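Local coordinates for hydrogenase expression/formation protein (hypb) (Archaeoglobus fulgidus, PDB 2WSM) that hydrolyses GTP and binds nickel and zinc as a hydrogenase maturation factor, forming a GTP-dependent dimer, at the interface of chains A and B. Coordinates in Å, arbitrary orientation; residue numbers count along the deposited sequence, not the author numbering. Chains: chain A/B, Hydrogenase expression/formation protein (hypb).

Contact 1: the interface of chains A and B. Residues chain A 121-122, 124-125, 151; chain B 121-122.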
ATOM      1  N   ILE A 121      -2.873   1.763  -1.338  1.00 27.58           N
ATOM      2  CA  ILE A 121      -1.452   1.697  -0.996  1.00 28.35           C
ATOM      3  C   ILE A 121      -0.876   0.279  -1.140  1.00 28.54           C
ATOM      4  O   ILE A 121      -0.031   0.024  -1.996  1.00 26.48           O
ATOM      5  CB  ILE A 121      -1.207   2.211   0.450  1.00 27.33           C
ATOM      6  CG1 ILE A 121      -1.231   3.739   0.495  1.00 35.47           C
ATOM      7  CG2 ILE A 121       0.114   1.701   1.006  1.00 30.92           C
ATOM      8  CD1 ILE A 121      -2.537   4.312   0.983  1.00 42.41           C
ATOM      9  N   CYS A 122      -1.349  -0.635  -0.298  1.00 25.76           N
ATOM     10  CA  CYS A 122      -0.785  -1.981  -0.187  1.00 24.14           C
ATOM     11  C   CYS A 122      -0.670  -2.781  -1.491  1.00 25.14           C
ATOM     12  O   CYS A 122       0.314  -3.485  -1.684  1.00 27.82           O
ATOM     13  CB  CYS A 122      -1.550  -2.797   0.867  1.00 27.29           C
ATOM     14  SG  CYS A 122      -1.503  -2.109   2.557  1.00 29.34           S
ATOM     15  N   VAL A 124       0.155  -2.076  -4.413  1.00 27.67           N
ATOM     16  CA  VAL A 124       1.196  -1.664  -5.352  1.00 27.47           C
ATOM     17  C   VAL A 124       2.185  -2.786  -5.676  1.00 32.27           C
ATOM     18  O   VAL A 124       2.398  -3.103  -6.841  1.00 32.27           O
ATOM     19  CB  VAL A 124       1.959  -0.430  -4.843  1.00 24.61           C
ATOM     20  CG1 VAL A 124       3.246  -0.224  -5.636  1.00 28.22           C
ATOM     21  CG2 VAL A 124       1.073   0.802  -4.917  1.00 23.40           C
ATOM     22  N   ASP A 125       2.761  -3.397  -4.641  1.00 28.80           N
ATOM     23  CA  ASP A 125       3.870  -4.337  -4.812  1.00 33.17           C
ATOM     24  C   ASP A 125       3.484  -5.793  -5.051  1.00 35.62           C
ATOM     25  O   ASP A 125       4.359  -6.657  -5.110  1.00 37.77           O
ATOM     26  CB  ASP A 125       4.791  -4.289  -3.592  1.00 37.17           C
ATOM     27  CG  ASP A 125       5.627  -3.034  -3.544  1.00 42.57           C
ATOM     28  OD1 ASP A 125       5.831  -2.518  -2.428  1.00 48.37           O
ATOM     29  OD2 ASP A 125       6.079  -2.564  -4.616  1.00 39.98           O
ATOM     30  N   GLU A 151       2.167   5.916  -6.308  1.00 23.74           N
ATOM     31  CA  GLU A 151       2.639   4.540  -6.449  1.00 23.48           C
ATOM     32  C   GLU A 151       1.612   3.646  -7.139  1.00 24.50           C
ATOM     33  O   GLU A 151       1.943   2.916  -8.076  1.00 24.74           O
ATOM     34  CB  GLU A 151       3.027   3.928  -5.095  1.00 25.38           C
ATOM     35  CG  GLU A 151       4.240   4.551  -4.417  1.00 25.41           C
ATOM     36  CD  GLU A 151       3.870   5.515  -3.302  1.00 32.67           C
ATOM     37  OE1 GLU A 151       4.510   5.437  -2.234  1.00 37.50           O
ATOM     38  OE2 GLU A 151       2.941   6.339  -3.479  1.00 27.02           O
TER
ATOM     39  N   ILE B 121       5.777   0.998   1.714  1.00 29.60           N
ATOM     40  CA  ILE B 121       4.416   1.178   1.229  1.00 32.98           C
ATOM     41  C   ILE B 121       3.328   0.800   2.247  1.00 31.01           C
ATOM     42  O   ILE B 121       2.613   1.673   2.742  1.00 29.98           O
ATOM     43  CB  ILE B 121       4.237   0.458  -0.131  1.00 38.58           C
ATOM     44  CG1 ILE B 121       4.801   1.345  -1.247  1.00 35.70           C
ATOM     45  CG2 ILE B 121       2.779   0.106  -0.393  1.00 29.56           C
ATOM     46  CD1 ILE B 121       5.360   0.581  -2.417  1.00 41.94           C
ATOM     47  N   CYS B 122       3.234  -0.486   2.576  1.00 27.64           N
ATOM     48  CA  CYS B 122       2.190  -0.999   3.471  1.00 28.51           C
ATOM     49  C   CYS B 122       2.000  -0.279   4.812  1.00 27.45           C
ATOM     50  O   CYS B 122       0.866  -0.030   5.214  1.00 27.22           O
ATOM     51  CB  CYS B 122       2.394  -2.494   3.721  1.00 25.81           C
ATOM     52  SG  CYS B 122       2.319  -3.484   2.230  1.00 32.50           S
TER

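Contact 2: the interface of chains A and B. Residues chain A 121, 148-151, 154; chain B 148-151, 154.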
ATOM      1  N   ILE A 121      -2.873   1.763  -1.338  1.00 27.58           N
ATOM      2  CA  ILE A 121      -1.452   1.697  -0.996  1.00 28.35           C
ATOM      3  C   ILE A 121      -0.876   0.279  -1.140  1.00 28.54           C
ATOM      4  O   ILE A 121      -0.031   0.024  -1.996  1.00 26.48           O
ATOM      5  CB  ILE A 121      -1.207   2.211   0.450  1.00 27.33           C
ATOM      6  CG1 ILE A 121      -1.231   3.739   0.495  1.00 35.47           C
ATOM      7  CG2 ILE A 121       0.114   1.701   1.006  1.00 30.92           C
ATOM      8  CD1 ILE A 121      -2.537   4.312   0.983  1.00 42.41           C
ATOM      9  N   LYS A 148      -1.949  12.324  -4.351  1.00 25.64           N
ATOM     10  CA  LYS A 148      -1.575  11.731  -3.071  1.00 24.83           C
ATOM     11  C   LYS A 148      -1.099  10.280  -3.199  1.00 27.25           C
ATOM     12  O   LYS A 148      -0.450   9.770  -2.297  1.00 26.28           O
ATOM     13  CB  LYS A 148      -2.766  11.746  -2.108  1.00 29.84           C
ATOM     14  CG  LYS A 148      -3.056  13.072  -1.431  1.00 35.81           C
ATOM     15  CD  LYS A 148      -4.314  12.922  -0.582  1.00 40.78           C
ATOM     16  CE  LYS A 148      -4.553  14.122   0.318  1.00 55.27           C
ATOM     17  NZ  LYS A 148      -5.853  14.001   1.047  1.00 55.66           N
ATOM     18  N   HIS A 149      -1.445   9.607  -4.297  1.00 29.34           N
ATOM     19  CA  HIS A 149      -1.151   8.171  -4.432  1.00 28.36           C
ATOM     20  C   HIS A 149      -0.454   7.813  -5.740  1.00 25.11           C
ATOM     21  O   HIS A 149      -0.987   7.061  -6.553  1.00 29.11           O
ATOM     22  CB  HIS A 149      -2.434   7.342  -4.264  1.00 27.94           C
ATOM     23  CG  HIS A 149      -3.099   7.543  -2.941  1.00 25.77           C
ATOM     24  ND1 HIS A 149      -4.163   8.398  -2.768  1.00 25.95           N
ATOM     25  CD2 HIS A 149      -2.816   7.040  -1.716  1.00 26.23           C
ATOM     26  CE1 HIS A 149      -4.527   8.394  -1.497  1.00 28.18           C
ATOM     27  NE2 HIS A 149      -3.722   7.580  -0.836  1.00 29.72           N
ATOM     28  N   PRO A 150       0.756   8.340  -5.935  1.00 26.47           N
ATOM     29  CA  PRO A 150       1.513   8.109  -7.168  1.00 28.31           C
ATOM     30  C   PRO A 150       1.839   6.638  -7.377  1.00 23.58           C
ATOM     31  O   PRO A 150       1.815   6.183  -8.516  1.00 25.74           O
ATOM     32  CB  PRO A 150       2.817   8.884  -6.936  1.00 27.16           C
ATOM     33  CG  PRO A 150       2.539   9.806  -5.801  1.00 31.10           C
ATOM     34  CD  PRO A 150       1.499   9.159  -4.964  1.00 26.69           C
ATOM     35  N   GLU A 151       2.167   5.916  -6.308  1.00 23.74           N
ATOM     36  CA  GLU A 151       2.639   4.540  -6.449  1.00 23.48           C
ATOM     37  C   GLU A 151       1.612   3.646  -7.139  1.00 24.50           C
ATOM     38  O   GLU A 151       1.943   2.916  -8.076  1.00 24.74           O
ATOM     39  CB  GLU A 151       3.027   3.928  -5.095  1.00 25.38           C
ATOM     40  CG  GLU A 151       4.240   4.551  -4.417  1.00 25.41           C
ATOM     41  CD  GLU A 151       3.870   5.515  -3.302  1.00 32.67           C
ATOM     42  OE1 GLU A 151       4.510   5.437  -2.234  1.00 37.50           O
ATOM     43  OE2 GLU A 151       2.941   6.339  -3.479  1.00 27.02           O
ATOM     44  N   ARG A 154       0.714   4.688 -10.826  1.00 21.06           N
ATOM     45  CA  ARG A 154       1.783   4.348 -11.754  1.00 25.84           C
ATOM     46  C   ARG A 154       1.662   2.947 -12.354  1.00 27.79           C
ATOM     47  O   ARG A 154       2.138   2.715 -13.460  1.00 29.17           O
ATOM     48  CB  ARG A 154       3.151   4.502 -11.090  1.00 23.52           C
ATOM     49  CG  ARG A 154       3.950   5.698 -11.568  1.00 30.31           C
ATOM     50  CD  ARG A 154       5.269   5.821 -10.799  1.00 36.17           C
ATOM     51  NE  ARG A 154       5.106   6.561  -9.550  1.00 42.80           N
ATOM     52  CZ  ARG A 154       5.757   6.285  -8.421  1.00 48.93           C
ATOM     53  NH1 ARG A 154       5.541   7.013  -7.329  1.00 39.72           N
ATOM     54  NH2 ARG A 154       6.617   5.272  -8.377  1.00 49.51           N
TER
ATOM     55  N   LYS B 148       9.495   8.941  -5.038  1.00 41.52           N
ATOM     56  CA  LYS B 148       8.699   7.792  -5.444  1.00 36.49           C
ATOM     57  C   LYS B 148       7.761   7.320  -4.331  1.00 39.35           C
ATOM     58  O   LYS B 148       6.775   6.625  -4.589  1.00 39.59           O
ATOM     59  CB  LYS B 148       9.619   6.644  -5.872  1.00 42.41           C
ATOM     60  CG  LYS B 148      10.193   6.782  -7.279  1.00 48.45           C
ATOM     61  CD  LYS B 148      11.513   6.032  -7.413  1.00 51.21           C
ATOM     62  CE  LYS B 148      11.410   4.619  -6.857  1.00 56.95           C
ATOM     63  NZ  LYS B 148      12.747   4.061  -6.473  1.00 60.47           N
ATOM     64  N   HIS B 149       8.064   7.700  -3.093  1.00 40.06           N
ATOM     65  CA  HIS B 149       7.311   7.211  -1.941  1.00 30.79           C
ATOM     66  C   HIS B 149       6.862   8.321  -1.009  1.00 29.68           C
ATOM     67  O   HIS B 149       7.162   8.294   0.177  1.00 33.28           O
ATOM     68  CB  HIS B 149       8.147   6.202  -1.161  1.00 34.51           C
ATOM     69  CG  HIS B 149       8.615   5.045  -1.982  1.00 33.82           C
ATOM     70  ND1 HIS B 149       9.929   4.886  -2.364  1.00 39.28           N
ATOM     71  CD2 HIS B 149       7.943   3.991  -2.501  1.00 33.53           C
ATOM     72  CE1 HIS B 149      10.049   3.780  -3.076  1.00 37.98           C
ATOM     73  NE2 HIS B 149       8.859   3.216  -3.171  1.00 37.13           N
ATOM     74  N   PRO B 150       6.128   9.301  -1.543  1.00 33.77           N
ATOM     75  CA  PRO B 150       5.652  10.437  -0.751  1.00 35.52           C
ATOM     76  C   PRO B 150       4.766  10.036   0.428  1.00 32.01           C
ATOM     77  O   PRO B 150       4.841  10.639   1.494  1.00 37.25           O
ATOM     78  CB  PRO B 150       4.829  11.245  -1.772  1.00 35.82           C
ATOM     79  CG  PRO B 150       4.536  10.256  -2.887  1.00 30.77           C
ATOM     80  CD  PRO B 150       5.795   9.470  -2.966  1.00 31.25           C
ATOM     81  N   GLU B 151       3.924   9.034   0.235  1.00 30.44           N
ATOM     82  CA  GLU B 151       2.946   8.675   1.254  1.00 31.16           C
ATOM     83  C   GLU B 151       3.598   8.345   2.597  1.00 31.29           C
ATOM     84  O   GLU B 151       3.181   8.853   3.640  1.00 30.02           O
ATOM     85  CB  GLU B 151       2.086   7.517   0.756  1.00 30.77           C
ATOM     86  CG  GLU B 151       1.916   7.563  -0.754  1.00 31.40           C
ATOM     87  CD  GLU B 151       0.695   6.843  -1.230  1.00 35.47           C
ATOM     88  OE1 GLU B 151      -0.299   6.801  -0.475  1.00 44.66           O
ATOM     89  OE2 GLU B 151       0.727   6.320  -2.364  1.00 35.65           O
ATOM     90  N   ARG B 154       5.612  11.165   4.267  1.00 32.25           N
ATOM     91  CA  ARG B 154       4.705  12.216   4.699  1.00 38.05           C
ATOM     92  C   ARG B 154       4.243  12.003   6.141  1.00 41.86           C
ATOM     93  O   ARG B 154       3.807  12.947   6.801  1.00 42.56           O
ATOM     94  CB  ARG B 154       3.510  12.301   3.742  1.00 39.68           C
ATOM     95  CG  ARG B 154       2.396  13.235   4.180  1.00 45.16           C
ATOM     96  CD  ARG B 154       1.602  13.786   2.986  1.00 51.50           C
ATOM     97  NE  ARG B 154       1.105  12.753   2.073  1.00 50.59           N
ATOM     98  CZ  ARG B 154       1.460  12.646   0.792  1.00 51.26           C
ATOM     99  NH1 ARG B 154       0.952  11.679   0.027  1.00 38.63           N
ATOM    100  NH2 ARG B 154       2.320  13.514   0.270  1.00 50.42           N
TER

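Contact 1: the interface of chains A and B
A:Ile121 and B:Ile121 meet through their CG2 methyls close to the two-fold axis of this SIMIBI-class GTPase, in the loop that leads into the 3-10 helix 122-125 and its Cys-Pro motif. CG2 of A:Ile121 and CG2 of B:Ile121 are 3.4 Å apart, tighter than ordinary van der Waals contact, and the side chains slide past each other in opposite directions. In both chains CG2 is anti to the backbone N, which turns this branch across the axis and leaves CG1 beside the backbone N. The tight part of the patch is this pair of methyls, with the carbonyl O of each Ile121 close by the CG2 of its mate.

The longer branch of B:Ile121 carries the packing further into chain A. Its chi2 of 149° differs from the 100° of A:Ile121, and it sends CD1 over the 3-10 helix. There CD1 of B:Ile121 rests 3.9 Å from CG1 of A:Val124, the two side chains crossing at about a right angle. CD1 of B:Ile121 also meets the carboxylate of A:Asp125 obliquely, 3.8 Å from its carbon CG, an apolar tip against a charged group; the shorter approach modelled to OD1 is doubtful. A:Glu151 borders the same branch more loosely, with its carboxylate OE1 at 4.2 Å from CG1 of B:Ile121.

Packing is also slacker toward the cysteines. The SG of A:Cys122 touches CA of B:Cys122 at 4.0 Å. From SG of A:Cys122 to SG of B:Cys122 the separation is 4.1 Å, too far for a disulfide between the chains. In the HypB family this Cys-Pro cysteine belongs to the metal site of the GTPase domain, and a disulfide between Cys92 and Cys122 has been seen in this protein.

Contact 2: the interface of chains A and B
The junction between helices 145-148 and 150-154 of chain A packs against its two-fold mate at this contact, prolines and glutamates meeting near the axis with arginines flanking them. A:Arg154, its chain bent at chi3 (-86°), swings its guanidinium across the B:Lys148 side chain at about a right angle and donates from NH1 to the main-chain O of B:Lys148 at 3.0 Å. The bond is nearly straight at the hydrogen and the acceptor lies in the guanidinium plane, although NH1 sits 26° out of the carbonyl plane. CA of A:Glu151 covers one guanidinium face toward its rim. In the exchanged pair, the separation between B:Arg154 NH1 and A:Lys148 O is 3.3 Å, a looser edge-on approach with the oxygen again in the guanidinium plane.

Between these arms the two Glu151 carboxylates reach tip to tip, their planes 61° apart. OE2 of A:Glu151 and OE2 of B:Glu151 are modelled 2.5 Å from each other, which would need a proton on one carboxylate; otherwise the pair is a clash, and at this resolution the detail is doubtful. The two chains differ in shape: A:Glu151 bends at chi2, whereas B:Glu151 is extended beyond CG and turns OE1 toward both A:His149 and A:Ile121. The B:Glu151 and A:His149 side chains cross at about a right angle, with carboxylate and ring planes steeply inclined to each other. CD of B:Glu151 is 3.5 Å from CD2 of A:His149; the closer approach modelled for OE1 is doubtful. B:Glu151 and A:Ile121 slide past each other in opposite directions, with OE1 of B:Glu151 3.3 Å from CG1 of A:Ile121. The proline rings likewise slide past one another, CG of A:Pro150 touching CG of B:Pro150 at 3.6 Å.

Contacts 1 and 2 are neighbouring patches of one two-fold interface, the centres of their C-alpha atoms about 8 Å apart. A:Ile121 and A:Glu151 belong to both, tying the loop before the 3-10 helix 122-125 to the segment spanning helices 145-148 and 150-154. Contact 1 is chiefly apolar and lies beside the cysteines, while contact 2 adds polar groups and a hydrogen bond to a helix end. If this interface is the GTP-dependent dimer that HypB forms, the shared residues could let changes in one patch be felt in the other, although the structure alone does not show such coupling.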